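PDB 3B2Y: metallopeptidase containing co-catalytic metalloactive site from Shewanella denitrificans OS217, which is probably a metal-dependent hydrolase of the M14 metallocarboxypeptidase family, with a zinc-type site that holds nickel in this crystal. Local coordinates for residues 170-173 and 178-181; 202-207 and 246-251. One frame throughout, in Å; residues are numbered along the deposited sequence.

Interaction 1. Residues 170-173 and 178-181; sequences HEDV and TYVY. With NI (nickel (II) ion), chain C.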
loop_
_atom_site.group_PDB
_atom_site.type_symbol
_atom_site.label_atom_id
_atom_site.label_comp_id
_atom_site.label_asym_id
_atom_site.label_seq_id
_atom_site.Cartn_x
_atom_site.Cartn_y
_atom_site.Cartn_z
ATOM N N HIS A 170 -0.307 -3.550 2.870
ATOM C CA HIS A 170 0.265 -4.869 2.923
ATOM C C HIS A 170 -0.658 -5.998 3.423
ATOM O O HIS A 170 -1.804 -5.811 3.872
ATOM C CB HIS A 170 1.520 -4.828 3.827
ATOM C CG HIS A 170 2.685 -4.081 3.220
ATOM N ND1 HIS A 170 3.890 -4.683 2.896
ATOM C CD2 HIS A 170 2.834 -2.770 2.931
ATOM C CE1 HIS A 170 4.704 -3.775 2.380
ATOM N NE2 HIS A 170 4.095 -2.603 2.407
ATOM N N GLU A 171 -0.122 -7.200 3.381
ATOM C CA GLU A 171 -0.798 -8.316 3.982
ATOM C C GLU A 171 0.203 -9.158 4.731
ATOM O O GLU A 171 1.382 -9.218 4.388
ATOM C CB GLU A 171 -1.482 -9.201 2.947
ATOM C CG GLU A 171 -2.399 -8.536 1.900
ATOM C CD GLU A 171 -3.440 -9.539 1.371
ATOM O OE1 GLU A 171 -4.449 -9.751 2.095
ATOM O OE2 GLU A 171 -3.266 -10.084 0.225
ATOM N N ASP A 172 -0.288 -9.860 5.707
ATOM C CA ASP A 172 0.520 -10.830 6.420
ATOM C C ASP A 172 -0.048 -12.203 6.054
ATOM O O ASP A 172 -1.090 -12.652 6.588
ATOM C CB ASP A 172 0.498 -10.536 7.900
ATOM C CG ASP A 172 1.524 -11.371 8.682
ATOM O OD1 ASP A 172 1.771 -12.521 8.262
ATOM O OD2 ASP A 172 2.052 -10.867 9.706
ATOM N N VAL A 173 0.672 -12.899 5.180
ATOM C CA VAL A 173 0.064 -13.996 4.390
ATOM C C VAL A 173 -0.399 -15.176 5.214
ATOM O O VAL A 173 -1.352 -15.862 4.853
ATOM C CB VAL A 173 1.012 -14.469 3.225
ATOM C CG1 VAL A 173 2.255 -15.165 3.779
ATOM C CG2 VAL A 173 0.281 -15.391 2.274
ATOM N N THR A 178 -5.885 -9.146 11.905
ATOM C CA THR A 178 -5.360 -7.937 11.310
ATOM C C THR A 178 -4.624 -6.972 12.272
ATOM O O THR A 178 -4.793 -6.979 13.511
ATOM C CB THR A 178 -6.499 -7.189 10.589
ATOM O OG1 THR A 178 -5.970 -6.197 9.713
ATOM C CG2 THR A 178 -7.441 -6.514 11.639
ATOM N N TYR A 179 -3.803 -6.098 11.666
ATOM C CA TYR A 179 -3.123 -5.101 12.475
ATOM C C TYR A 179 -2.615 -4.015 11.558
ATOM O O TYR A 179 -2.762 -4.125 10.355
ATOM C CB TYR A 179 -2.003 -5.716 13.356
ATOM C CG TYR A 179 -0.917 -6.407 12.594
ATOM C CD1 TYR A 179 -1.081 -7.708 12.127
ATOM C CD2 TYR A 179 0.295 -5.766 12.345
ATOM C CE1 TYR A 179 -0.072 -8.356 11.421
ATOM C CE2 TYR A 179 1.326 -6.420 11.671
ATOM C CZ TYR A 179 1.134 -7.711 11.198
ATOM O OH TYR A 179 2.149 -8.332 10.497
ATOM N N VAL A 180 -2.102 -2.957 12.172
ATOM C CA VAL A 180 -1.619 -1.812 11.465
ATOM C C VAL A 180 -0.314 -1.308 12.103
ATOM O O VAL A 180 -0.205 -1.196 13.328
ATOM C CB VAL A 180 -2.655 -0.678 11.458
ATOM C CG1 VAL A 180 -2.963 -0.144 12.907
ATOM C CG2 VAL A 180 -2.113 0.434 10.621
ATOM N N TYR A 181 0.681 -1.016 11.281
ATOM C CA TYR A 181 1.830 -0.241 11.745
ATOM C C TYR A 181 1.495 1.235 11.626
ATOM O O TYR A 181 0.956 1.647 10.623
ATOM C CB TYR A 181 3.020 -0.464 10.824
ATOM C CG TYR A 181 3.620 -1.828 10.827
ATOM C CD1 TYR A 181 3.147 -2.832 9.986
ATOM C CD2 TYR A 181 4.702 -2.103 11.626
ATOM C CE1 TYR A 181 3.728 -4.061 9.970
ATOM C CE2 TYR A 181 5.309 -3.320 11.607
ATOM C CZ TYR A 181 4.831 -4.303 10.794
ATOM O OH TYR A 181 5.459 -5.543 10.827
HETATM NI NI NI C . 4.323 -6.875 3.001
HETATM O O HOH W 1 3.463 -7.599 5.009
HETATM O O HOH W 2 5.450 -6.947 4.420
#
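Beside the metal site of this M14 metallopeptidase fold, Tyr179 reaches across from strand 179-183 to Asp172 at the end of strand 165-172. Strand 242-248 lies between the two in the mixed sheet, so the tyrosine has to span a whole strand. Its CG sits between the backbone N and the carbonyl carbon (chi1 60°), which lays the ring across the intervening strand and lets OH reach the aspartate. The phenol OH of Tyr179 donates to Asp172 OD2 at 2.7 Å. The acceptor lies in the plane of the ring, at its edge, and offers its anti lone pair; the carboxylate itself is turned 69° from the ring. On the way the ring passes Glu246, the predicted proton donor/acceptor.

Two residues before Asp172, His170 ND1 holds the nickel at 2.2 Å. His76 and Glu79 complete the protein ligands, giving the HxxE plus distant histidine set of the family. In the second shell, the Glu171 backbone N bonds to Glu79 OE1, steadying that ligand, while the Glu171 carboxylate takes Arg256 and Thr247. Water 1, itself a nickel ligand, lies 2.7 Å from Glu171 O, within hydrogen-bonding distance.

Interaction 2. Residues 202-207 and 246-251; sequences QYFKLA and ETPGQE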
loop_
_atom_site.group_PDB
_atom_site.type_symbol
_atom_site.label_atom_id
_atom_site.label_comp_id
_atom_site.label_asym_id
_atom_site.label_seq_id
_atom_site.Cartn_x
_atom_site.Cartn_y
_atom_site.Cartn_z
ATOM N N GLN A 202 -13.473 -3.859 11.412
ATOM C CA GLN A 202 -14.828 -4.142 10.912
ATOM C C GLN A 202 -14.850 -5.457 10.100
ATOM O O GLN A 202 -15.880 -6.124 10.000
ATOM C CB GLN A 202 -15.356 -3.008 9.996
ATOM C CG GLN A 202 -15.315 -1.557 10.514
ATOM C CD GLN A 202 -15.329 -0.493 9.368
ATOM O OE1 GLN A 202 -14.607 -0.597 8.330
ATOM N NE2 GLN A 202 -16.131 0.559 9.579
ATOM N N TYR A 203 -13.698 -5.832 9.536
ATOM C CA TYR A 203 -13.580 -6.988 8.663
ATOM C C TYR A 203 -12.973 -8.238 9.327
ATOM O O TYR A 203 -13.387 -9.358 9.032
ATOM C CB TYR A 203 -12.780 -6.611 7.409
ATOM C CG TYR A 203 -13.559 -5.711 6.497
ATOM C CD1 TYR A 203 -14.438 -6.229 5.543
ATOM C CD2 TYR A 203 -13.461 -4.329 6.620
ATOM C CE1 TYR A 203 -15.186 -5.357 4.712
ATOM C CE2 TYR A 203 -14.187 -3.470 5.803
ATOM C CZ TYR A 203 -15.044 -3.981 4.855
ATOM O OH TYR A 203 -15.765 -3.106 4.056
ATOM N N PHE A 204 -11.969 -8.042 10.183
ATOM C CA PHE A 204 -11.224 -9.149 10.804
ATOM C C PHE A 204 -10.997 -8.879 12.274
ATOM O O PHE A 204 -11.090 -7.742 12.717
ATOM C CB PHE A 204 -9.860 -9.373 10.119
ATOM C CG PHE A 204 -9.944 -9.483 8.628
ATOM C CD1 PHE A 204 -10.497 -10.621 8.040
ATOM C CD2 PHE A 204 -9.509 -8.451 7.827
ATOM C CE1 PHE A 204 -10.587 -10.728 6.647
ATOM C CE2 PHE A 204 -9.585 -8.547 6.426
ATOM C CZ PHE A 204 -10.166 -9.693 5.853
ATOM N N LYS A 205 -10.715 -9.937 13.025
ATOM C CA LYS A 205 -10.303 -9.815 14.420
ATOM C C LYS A 205 -8.917 -9.202 14.437
ATOM O O LYS A 205 -8.076 -9.511 13.557
ATOM C CB LYS A 205 -10.323 -11.178 15.134
ATOM C CG LYS A 205 -11.709 -11.545 15.666
ATOM N N LEU A 206 -8.732 -8.290 15.386
ATOM C CA LEU A 206 -7.453 -7.628 15.657
ATOM C C LEU A 206 -6.475 -8.602 16.271
ATOM O O LEU A 206 -6.851 -9.411 17.177
ATOM C CB LEU A 206 -7.629 -6.473 16.672
ATOM C CG LEU A 206 -8.514 -5.330 16.214
ATOM C CD1 LEU A 206 -8.485 -4.237 17.259
ATOM C CD2 LEU A 206 -8.104 -4.826 14.804
ATOM N N ALA A 207 -5.219 -8.475 15.870
ATOM C CA ALA A 207 -4.155 -9.214 16.518
ATOM C C ALA A 207 -3.893 -8.665 17.904
ATOM O O ALA A 207 -3.662 -7.471 18.057
ATOM C CB ALA A 207 -2.915 -9.171 15.721
ATOM N N GLU A 246 -2.010 -4.293 7.492
ATOM C CA GLU A 246 -1.696 -5.689 7.266
ATOM C C GLU A 246 -2.991 -6.502 7.353
ATOM O O GLU A 246 -3.451 -6.814 8.487
ATOM C CB GLU A 246 -0.741 -6.184 8.346
ATOM C CG GLU A 246 0.662 -5.566 8.296
ATOM C CD GLU A 246 1.561 -6.195 7.245
ATOM O OE1 GLU A 246 1.121 -7.138 6.545
ATOM O OE2 GLU A 246 2.720 -5.730 7.118
ATOM N N THR A 247 -3.576 -6.829 6.196
ATOM C CA THR A 247 -4.706 -7.781 6.157
ATOM C C THR A 247 -4.198 -9.254 6.225
ATOM O O THR A 247 -3.076 -9.571 5.778
ATOM C CB THR A 247 -5.641 -7.490 4.956
ATOM O OG1 THR A 247 -4.877 -7.393 3.748
ATOM C CG2 THR A 247 -6.421 -6.145 5.160
ATOM N N PRO A 248 -4.991 -10.160 6.824
ATOM C CA PRO A 248 -4.610 -11.561 7.000
ATOM C C PRO A 248 -4.770 -12.384 5.725
ATOM O O PRO A 248 -5.888 -12.479 5.193
ATOM C CB PRO A 248 -5.593 -12.062 8.055
ATOM C CG PRO A 248 -6.755 -11.102 8.003
ATOM C CD PRO A 248 -6.295 -9.841 7.429
ATOM N N GLY A 249 -3.690 -13.005 5.267
ATOM C CA GLY A 249 -3.727 -13.736 3.993
ATOM C C GLY A 249 -4.461 -15.070 4.009
ATOM O O GLY A 249 -4.758 -15.664 2.936
ATOM N N GLN A 250 -4.718 -15.573 5.216
ATOM C CA GLN A 250 -5.419 -16.838 5.381
ATOM C C GLN A 250 -6.922 -16.668 5.392
ATOM O O GLN A 250 -7.631 -17.623 5.611
ATOM C CB GLN A 250 -4.946 -17.544 6.665
ATOM C CG GLN A 250 -3.514 -18.025 6.525
ATOM C CD GLN A 250 -3.347 -18.885 5.297
ATOM O OE1 GLN A 250 -4.004 -19.929 5.170
ATOM N NE2 GLN A 250 -2.502 -18.436 4.357
ATOM N N GLU A 251 -7.389 -15.445 5.169
ATOM C CA GLU A 251 -8.793 -15.136 5.103
ATOM C C GLU A 251 -9.245 -14.969 3.640
ATOM O O GLU A 251 -8.444 -15.116 2.724
ATOM C CB GLU A 251 -9.087 -13.892 5.965
ATOM C CG GLU A 251 -9.410 -14.255 7.426
ATOM C CD GLU A 251 -10.806 -14.898 7.595
ATOM O OE1 GLU A 251 -11.049 -15.996 7.048
ATOM O OE2 GLU A 251 -11.675 -14.301 8.276
#
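Pro248 packs over one face of the Phe204 ring, with Pro248 CG above its centre, 3.7 Å from the centroid and only 14° off the ring normal, a clear CH-pi contact. Pro248 CD reaches the same face nearer the rim, 3.5 Å from Phe204 CD2. What brings the ring here is the first torsion of Phe204, which places CG beside the backbone N and opposite the carbonyl carbon (chi1 -50°). The other face is taken by CB of the preceding Tyr203.

Glu251 approaches obliquely with CB, 3.6 Å from Phe204 CE1. Beyond it the chain bends at chi2 (-73°), and this leaves OE2 at the ring edge, in the plane of Phe204, with the carboxylate tilted well away from that plane. Thr247 adds a looser methyl contact, CG2 to Phe204 CE2 at 4.2 Å; its OG1 is engaged by Glu171 and Asn260. A type I beta turn from Pro248 to Glu251 puts the proline and the glutamate on the same ring. The arrangement is a proline-aromatic CH-pi contact between the loop after helix 191-201 and the end of strand 242-248, which carries Glu246, predicted to be catalytic in this M14 fold.

Strand 242-248 ties the two contacts together. Interaction 1 bridges over it, from 165-172 on one flank to 179-183 on the other, whereas interaction 2 packs on the end of that strand, at Thr247 and Pro248; their centres are about 7 Å apart. The backbone makes two direct joins: Asp172 N lies 2.8 Å from Thr247 O, and Thr178 N lies 2.8 Å from Lys205 O, both probable hydrogen bonds. Glu246 sits where they converge, with its side chain about 4 Å from that of Tyr179 at the nearest atoms. The Phe204 packing lies away from the metal, the Thr247 side chain being about 9 Å from the nickel, yet Glu246, the predicted proton donor/acceptor, belongs to the same segment 246-251.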